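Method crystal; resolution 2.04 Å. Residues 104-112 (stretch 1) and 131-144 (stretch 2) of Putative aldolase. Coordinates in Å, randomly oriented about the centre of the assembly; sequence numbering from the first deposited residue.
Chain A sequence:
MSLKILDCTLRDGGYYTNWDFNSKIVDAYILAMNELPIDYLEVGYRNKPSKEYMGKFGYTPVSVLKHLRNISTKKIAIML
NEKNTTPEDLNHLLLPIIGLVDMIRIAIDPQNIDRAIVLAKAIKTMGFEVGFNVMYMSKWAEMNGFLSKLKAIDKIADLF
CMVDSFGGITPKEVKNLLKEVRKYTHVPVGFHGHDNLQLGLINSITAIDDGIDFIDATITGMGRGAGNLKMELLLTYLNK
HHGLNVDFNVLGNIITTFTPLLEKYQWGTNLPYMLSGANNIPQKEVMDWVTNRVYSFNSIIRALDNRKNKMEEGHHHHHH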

ATOM      1  N   ILE A 104      26.553  13.937  -2.662  1.00  9.54           N
ATOM      2  CA  ILE A 104      26.911  13.184  -1.476  1.00  9.63           C
ATOM      3  C   ILE A 104      25.757  13.387  -0.506  1.00  9.67           C
ATOM      4  O   ILE A 104      25.499  14.511  -0.070  1.00  8.06           O
ATOM      5  CB  ILE A 104      28.197  13.733  -0.818  1.00  9.34           C
ATOM      6  CG1 ILE A 104      29.346  13.762  -1.834  1.00  9.95           C
ATOM      7  CG2 ILE A 104      28.557  12.881   0.392  1.00 11.79           C
ATOM      8  CD1 ILE A 104      29.704  12.402  -2.429  1.00  7.99           C
ATOM      9  N   ARG A 105      25.037  12.315  -0.198  1.00  9.46           N
ATOM     10  CA  ARG A 105      23.931  12.425   0.744  1.00  9.67           C
ATOM     11  C   ARG A 105      24.437  11.981   2.101  1.00  9.84           C
ATOM     12  O   ARG A 105      25.249  11.064   2.195  1.00  9.99           O
ATOM     13  CB  ARG A 105      22.761  11.551   0.326  1.00  9.20           C
ATOM     14  CG  ARG A 105      22.141  11.941  -0.990  1.00 10.79           C
ATOM     15  CD  ARG A 105      21.038  10.967  -1.296  1.00 14.15           C
ATOM     16  NE  ARG A 105      19.725  11.530  -1.073  1.00 11.69           N
ATOM     17  CZ  ARG A 105      18.621  10.810  -0.930  1.00 10.05           C
ATOM     18  NH1 ARG A 105      18.665   9.486  -0.967  1.00 12.25           N
ATOM     19  NH2 ARG A 105      17.463  11.426  -0.803  1.00 12.55           N
ATOM     20  N   ILE A 106      23.954  12.640   3.147  1.00 10.51           N
ATOM     21  CA  ILE A 106      24.372  12.333   4.507  1.00 12.48           C
ATOM     22  C   ILE A 106      23.200  11.825   5.337  1.00 11.85           C
ATOM     23  O   ILE A 106      22.179  12.503   5.442  1.00 13.85           O
ATOM     24  CB  ILE A 106      24.943  13.598   5.182  1.00 13.28           C
ATOM     25  CG1 ILE A 106      26.004  14.228   4.267  1.00 14.59           C
ATOM     26  CG2 ILE A 106      25.533  13.248   6.539  1.00 13.77           C
ATOM     27  CD1 ILE A 106      26.500  15.591   4.721  1.00 13.08           C
ATOM     28  N   ALA A 107      23.336  10.633   5.912  1.00 10.76           N
ATOM     29  CA  ALA A 107      22.281  10.082   6.763  1.00 10.10           C
ATOM     30  C   ALA A 107      22.501  10.748   8.108  1.00 10.35           C
ATOM     31  O   ALA A 107      23.512  10.514   8.765  1.00 11.33           O
ATOM     32  CB  ALA A 107      22.418   8.570   6.890  1.00  9.67           C
ATOM     33  N   ILE A 108      21.537  11.568   8.516  1.00 12.19           N
ATOM     34  CA  ILE A 108      21.643  12.332   9.754  1.00 11.20           C
ATOM     35  C   ILE A 108      20.538  12.148  10.788  1.00 12.21           C
ATOM     36  O   ILE A 108      19.350  12.126  10.459  1.00 10.81           O
ATOM     37  CB  ILE A 108      21.696  13.844   9.430  1.00 11.47           C
ATOM     38  CG1 ILE A 108      22.771  14.116   8.375  1.00 10.57           C
ATOM     39  CG2 ILE A 108      21.959  14.645  10.700  1.00 12.81           C
ATOM     40  CD1 ILE A 108      22.695  15.503   7.769  1.00 11.17           C
ATOM     41  N   ASP A 109      20.948  12.030  12.048  1.00 12.57           N
ATOM     42  CA  ASP A 109      20.006  11.936  13.155  1.00 15.14           C
ATOM     43  C   ASP A 109      19.844  13.408  13.541  1.00 15.32           C
ATOM     44  O   ASP A 109      20.837  14.079  13.828  1.00 14.65           O
ATOM     45  CB  ASP A 109      20.614  11.160  14.329  1.00 15.39           C
ATOM     46  CG  ASP A 109      19.685  11.100  15.539  1.00 16.23           C
ATOM     47  OD1 ASP A 109      18.985  12.095  15.816  1.00 16.58           O
ATOM     48  OD2 ASP A 109      19.672  10.059  16.226  1.00 16.97           O
ATOM     49  N   PRO A 110      18.601  13.928  13.541  1.00 15.98           N
ATOM     50  CA  PRO A 110      18.306  15.330  13.884  1.00 16.82           C
ATOM     51  C   PRO A 110      19.052  15.874  15.107  1.00 17.46           C
ATOM     52  O   PRO A 110      19.300  17.077  15.221  1.00 15.63           O
ATOM     53  CB  PRO A 110      16.783  15.338  14.063  1.00 15.09           C
ATOM     54  CG  PRO A 110      16.462  13.919  14.405  1.00 16.68           C
ATOM     55  CD  PRO A 110      17.357  13.143  13.475  1.00 14.42           C
ATOM     56  N   GLN A 111      19.407  14.973  16.014  1.00 19.45           N
ATOM     57  CA  GLN A 111      20.147  15.313  17.225  1.00 21.29           C
ATOM     58  C   GLN A 111      21.547  15.853  16.897  1.00 19.80           C
ATOM     59  O   GLN A 111      22.111  16.646  17.656  1.00 20.53           O
ATOM     60  CB  GLN A 111      20.266  14.061  18.096  1.00 23.93           C
ATOM     61  CG  GLN A 111      21.292  14.135  19.215  1.00 29.31           C
ATOM     62  CD  GLN A 111      20.674  14.424  20.564  1.00 31.78           C
ATOM     63  OE1 GLN A 111      19.663  13.825  20.942  1.00 35.15           O
ATOM     64  NE2 GLN A 111      21.287  15.332  21.308  1.00 31.75           N
ATOM     65  N   ASN A 112      22.088  15.426  15.758  1.00 17.64           N
ATOM     66  CA  ASN A 112      23.425  15.820  15.308  1.00 16.53           C
ATOM     67  C   ASN A 112      23.428  16.753  14.093  1.00 15.77           C
ATOM     68  O   ASN A 112      24.411  16.805  13.352  1.00 15.39           O
ATOM     69  CB  ASN A 112      24.222  14.562  14.961  1.00 15.66           C
ATOM     70  CG  ASN A 112      24.235  13.560  16.088  1.00 17.25           C
ATOM     71  OD1 ASN A 112      23.998  12.369  15.877  1.00 18.12           O
ATOM     72  ND2 ASN A 112      24.514  14.032  17.295  1.00 15.12           N
TER
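Stretch 2, residues 131-144: GFNVMYMSKWAEMN

Residues 131-134 of stretch 2 are the last part of a β-strand that lies alongside the end of the strand running through 104-108, in the same direction, the two axes approaching to 4.6 Å and crossing at -23°. The register pairs Arg105 with Gly131, Ile106 with Phe132, Ala107 with Asn133 and Ile108 with Val134. Five backbone hydrogen bonds alternate along the seam in the parallel pattern: Gly131 N to Ile104 O (2.9 Å), Ile106 N to Gly131 O (2.8 Å), Asn133 N to Ile106 O (2.9 Å), Ile108 N to Asn133 O (2.9 Å) and Met135 N to Ile108 O (2.8 Å). The last carries the pairing one residue beyond the strand. Among the paired residues, the CA atoms are closest at Arg105 and Gly131, 4.2 Å apart.

Here the absence of a side chain leaves room for the arginine: a CB on Gly131 would point to the same sheet face as the side chain of Arg105 and lie only 3.2 Å from Arg105 CG, a tight fit, so the arginine stem occupies the hollow left by the glycine. Farther along this face, Asn133 reaches over to the guanidinium, its OD1 lying over one face of the group at 3.1 Å from Arg105 NE. The angle is too poor for a hydrogen bond, and the guanidinium nitrogens NH1 and NH2 find partners elsewhere in the structure. The small Ala107, paired with Asn133, adds little bulk on this side.

The other face, bearing Ile106, Ile108, Phe132 and Val134, is apolar. Ile108 extends its CD1 to 3.6 Å from CD1 of Phe132, meeting the ring obliquely, while its CB lies 4.4 Å from Val134 CG2; the isoleucine thus touches both aromatic and aliphatic neighbours on the adjacent strand.

Past the strands, stretch 2 leaves extended geometry at Tyr136, whose phi and psi are both positive, and its loop curls around Pro110. This proline is the main bump of stretch 1, with 95 Å² covered. Its CB lies 4.0 Å from Val134 CG1, 4.3 Å from Trp140 CD1 and 3.7 Å from the selenium, SE, of selenomethionine Met143; its CD packs 3.8 Å from Tyr136 CD2. Within the loop, Trp140 NE1 donates a hydrogen bond to Met135 O (3.1 Å), tying the ring back to the end of the strand segment. Beside it, the CB of Asp109 touches the terminal CE of selenomethionine Met135 at 3.4 Å, and Asp109 OD2 sits at the edge of the Tyr136 ring, 3.6 Å from CE2.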

ATOM      1  N   GLY A 131      23.395  16.520   0.013  1.00  9.79           N
ATOM      2  CA  GLY A 131      22.041  16.201   0.420  1.00  9.26           C
ATOM      3  C   GLY A 131      21.950  15.800   1.884  1.00 10.70           C
ATOM      4  O   GLY A 131      22.781  15.037   2.384  1.00 11.24           O
ATOM      5  N   PHE A 132      20.949  16.329   2.581  1.00 10.59           N
ATOM      6  CA  PHE A 132      20.730  16.000   3.985  1.00 12.32           C
ATOM      7  C   PHE A 132      19.546  15.033   4.065  1.00 12.04           C
ATOM      8  O   PHE A 132      18.427  15.396   3.695  1.00 11.99           O
ATOM      9  CB  PHE A 132      20.358  17.243   4.817  1.00 13.48           C
ATOM     10  CG  PHE A 132      21.503  18.181   5.105  1.00 16.58           C
ATOM     11  CD1 PHE A 132      21.704  18.661   6.399  1.00 16.58           C
ATOM     12  CD2 PHE A 132      22.332  18.639   4.090  1.00 17.86           C
ATOM     13  CE1 PHE A 132      22.713  19.585   6.674  1.00 17.83           C
ATOM     14  CE2 PHE A 132      23.343  19.562   4.354  1.00 18.32           C
ATOM     15  CZ  PHE A 132      23.535  20.037   5.646  1.00 18.66           C
ATOM     16  N   ASN A 133      19.790  13.809   4.523  1.00 10.71           N
ATOM     17  CA  ASN A 133      18.710  12.842   4.694  1.00 11.43           C
ATOM     18  C   ASN A 133      18.506  12.744   6.199  1.00 11.28           C
ATOM     19  O   ASN A 133      19.125  11.915   6.872  1.00 12.97           O
ATOM     20  CB  ASN A 133      19.093  11.484   4.096  1.00 12.30           C
ATOM     21  CG  ASN A 133      18.690  11.357   2.627  1.00 14.03           C
ATOM     22  OD1 ASN A 133      18.920  12.270   1.824  1.00 15.53           O
ATOM     23  ND2 ASN A 133      18.089  10.223   2.272  1.00 12.58           N
ATOM     24  N   VAL A 134      17.653  13.620   6.723  1.00 10.50           N
ATOM     25  CA  VAL A 134      17.380  13.683   8.159  1.00 11.45           C
ATOM     26  C   VAL A 134      16.301  12.709   8.619  1.00 11.90           C
ATOM     27  O   VAL A 134      15.170  12.738   8.144  1.00 11.46           O
ATOM     28  CB  VAL A 134      16.999  15.119   8.575  1.00 10.90           C
ATOM     29  CG1 VAL A 134      16.803  15.197  10.095  1.00 12.11           C
ATOM     30  CG2 VAL A 134      18.093  16.091   8.116  1.00  9.77           C
HETATM   31  N   MSE A 135      16.674  11.857   9.566  1.00 12.94           N
HETATM   32  CA  MSE A 135      15.786  10.834  10.103  1.00 15.71           C
HETATM   33  C   MSE A 135      14.783  11.332  11.131  1.00 14.28           C
HETATM   34  O   MSE A 135      14.867  12.459  11.610  1.00 12.95           O
HETATM   35  CB  MSE A 135      16.625   9.726  10.735  1.00 19.81           C
HETATM   36  CG  MSE A 135      17.841   9.356   9.913  1.00 27.43           C
HETATM   37 SE   MSE A 135      18.970   8.007  10.723  1.00 43.53          SE
HETATM   38  CE  MSE A 135      19.111   8.706  12.512  1.00 31.27           C
ATOM     39  N   TYR A 136      13.830  10.460  11.451  1.00 14.25           N
ATOM     40  CA  TYR A 136      12.786  10.714  12.436  1.00 15.62           C
ATOM     41  C   TYR A 136      11.999  12.006  12.259  1.00 16.16           C
ATOM     42  O   TYR A 136      11.871  12.787  13.200  1.00 16.29           O
ATOM     43  CB  TYR A 136      13.384  10.688  13.842  1.00 15.91           C
ATOM     44  CG  TYR A 136      14.418   9.606  14.040  1.00 17.66           C
ATOM     45  CD1 TYR A 136      14.137   8.272  13.740  1.00 18.64           C
ATOM     46  CD2 TYR A 136      15.685   9.919  14.518  1.00 19.42           C
ATOM     47  CE1 TYR A 136      15.103   7.275  13.912  1.00 19.12           C
ATOM     48  CE2 TYR A 136      16.648   8.942  14.695  1.00 19.92           C
ATOM     49  CZ  TYR A 136      16.355   7.623  14.391  1.00 21.14           C
ATOM     50  OH  TYR A 136      17.324   6.661  14.569  1.00 23.26           O
HETATM   51  N   MSE A 137      11.452  12.222  11.071  1.00 16.39           N
HETATM   52  CA  MSE A 137      10.672  13.425  10.827  1.00 16.59           C
HETATM   53  C   MSE A 137       9.441  13.439  11.741  1.00 16.89           C
HETATM   54  O   MSE A 137       8.815  14.475  11.932  1.00 17.86           O
HETATM   55  CB  MSE A 137      10.243  13.485   9.359  1.00 14.90           C
HETATM   56  CG  MSE A 137       9.286  12.382   8.931  1.00 15.42           C
HETATM   57 SE   MSE A 137       9.037  12.338   7.000  1.00 22.40          SE
HETATM   58  CE  MSE A 137       7.881  13.884   6.833  1.00 14.47           C
ATOM     59  N   SER A 138       9.096  12.283  12.298  1.00 17.51           N
ATOM     60  CA  SER A 138       7.937  12.184  13.190  1.00 19.42           C
ATOM     61  C   SER A 138       8.232  12.754  14.580  1.00 20.49           C
ATOM     62  O   SER A 138       7.349  12.791  15.439  1.00 21.90           O
ATOM     63  CB  SER A 138       7.512  10.729  13.352  1.00 17.76           C
ATOM     64  OG  SER A 138       8.489  10.011  14.089  1.00 20.12           O
ATOM     65  N   LYS A 139       9.469  13.187  14.806  1.00 20.87           N
ATOM     66  CA  LYS A 139       9.851  13.736  16.104  1.00 22.93           C
ATOM     67  C   LYS A 139      10.263  15.205  16.031  1.00 22.80           C
ATOM     68  O   LYS A 139      10.463  15.851  17.064  1.00 23.02           O
ATOM     69  CB  LYS A 139      11.004  12.917  16.695  1.00 24.52           C
ATOM     70  CG  LYS A 139      10.710  11.433  16.829  1.00 26.55           C
ATOM     71  CD  LYS A 139      11.852  10.695  17.510  1.00 29.95           C
ATOM     72  CE  LYS A 139      11.523   9.211  17.677  1.00 32.66           C
ATOM     73  NZ  LYS A 139      12.566   8.462  18.448  1.00 34.83           N
ATOM     74  N   TRP A 140      10.374  15.723  14.810  1.00 21.43           N
ATOM     75  CA  TRP A 140      10.789  17.103  14.571  1.00 20.91           C
ATOM     76  C   TRP A 140       9.992  18.190  15.282  1.00 21.45           C
ATOM     77  O   TRP A 140      10.565  19.025  15.979  1.00 21.66           O
ATOM     78  CB  TRP A 140      10.777  17.391  13.068  1.00 18.30           C
ATOM     79  CG  TRP A 140      11.809  16.629  12.274  1.00 17.92           C
ATOM     80  CD1 TRP A 140      12.660  15.655  12.731  1.00 17.15           C
ATOM     81  CD2 TRP A 140      12.061  16.754  10.872  1.00 15.90           C
ATOM     82  NE1 TRP A 140      13.420  15.165  11.693  1.00 16.08           N
ATOM     83  CE2 TRP A 140      13.074  15.824  10.542  1.00 16.71           C
ATOM     84  CE3 TRP A 140      11.529  17.564   9.859  1.00 15.58           C
ATOM     85  CZ2 TRP A 140      13.563  15.679   9.236  1.00 15.79           C
ATOM     86  CZ3 TRP A 140      12.014  17.419   8.562  1.00 15.17           C
ATOM     87  CH2 TRP A 140      13.024  16.482   8.264  1.00 14.01           C
ATOM     88  N   ALA A 141       8.675  18.183  15.087  1.00 23.85           N
ATOM     89  CA  ALA A 141       7.778  19.185  15.676  1.00 25.11           C
ATOM     90  C   ALA A 141       7.954  19.412  17.173  1.00 25.87           C
ATOM     91  O   ALA A 141       7.753  20.527  17.667  1.00 26.35           O
ATOM     92  CB  ALA A 141       6.321  18.808  15.384  1.00 23.84           C
ATOM     93  N   GLU A 142       8.330  18.363  17.896  1.00 26.26           N
ATOM     94  CA  GLU A 142       8.488  18.475  19.336  1.00 27.19           C
ATOM     95  C   GLU A 142       9.930  18.642  19.785  1.00 26.98           C
ATOM     96  O   GLU A 142      10.221  18.614  20.980  1.00 28.57           O
ATOM     97  CB  GLU A 142       7.826  17.273  20.013  1.00 27.98           C
ATOM     98  CG  GLU A 142       6.414  17.027  19.471  1.00 31.87           C
ATOM     99  CD  GLU A 142       5.439  16.490  20.506  1.00 34.72           C
ATOM    100  OE1 GLU A 142       5.666  15.371  21.025  1.00 36.11           O
ATOM    101  OE2 GLU A 142       4.439  17.194  20.793  1.00 36.51           O
HETATM  102  N   MSE A 143      10.836  18.813  18.828  1.00 26.26           N
HETATM  103  CA  MSE A 143      12.241  19.036  19.151  1.00 27.62           C
HETATM  104  C   MSE A 143      12.423  20.542  19.173  1.00 27.30           C
HETATM  105  O   MSE A 143      12.409  21.202  18.128  1.00 26.72           O
HETATM  106  CB  MSE A 143      13.155  18.425  18.097  1.00 29.39           C
HETATM  107  CG  MSE A 143      13.385  16.945  18.284  1.00 33.11           C
HETATM  108 SE   MSE A 143      14.504  16.239  16.894  1.00 38.95          SE
HETATM  109  CE  MSE A 143      16.228  16.703  17.624  1.00 34.63           C
ATOM    110  N   ASN A 144      12.593  21.083  20.370  1.00 26.48           N
ATOM    111  CA  ASN A 144      12.734  22.516  20.531  1.00 27.02           C
ATOM    112  C   ASN A 144      13.943  23.110  19.825  1.00 25.45           C
ATOM    113  O   ASN A 144      15.081  22.700  20.049  1.00 25.83           O
ATOM    114  CB  ASN A 144      12.758  22.862  22.016  1.00 29.00           C
ATOM    115  CG  ASN A 144      11.803  23.982  22.358  1.00 31.56           C
ATOM    116  OD1 ASN A 144      12.073  25.154  22.072  1.00 33.20           O
ATOM    117  ND2 ASN A 144      10.666  23.630  22.953  1.00 33.58           N
TER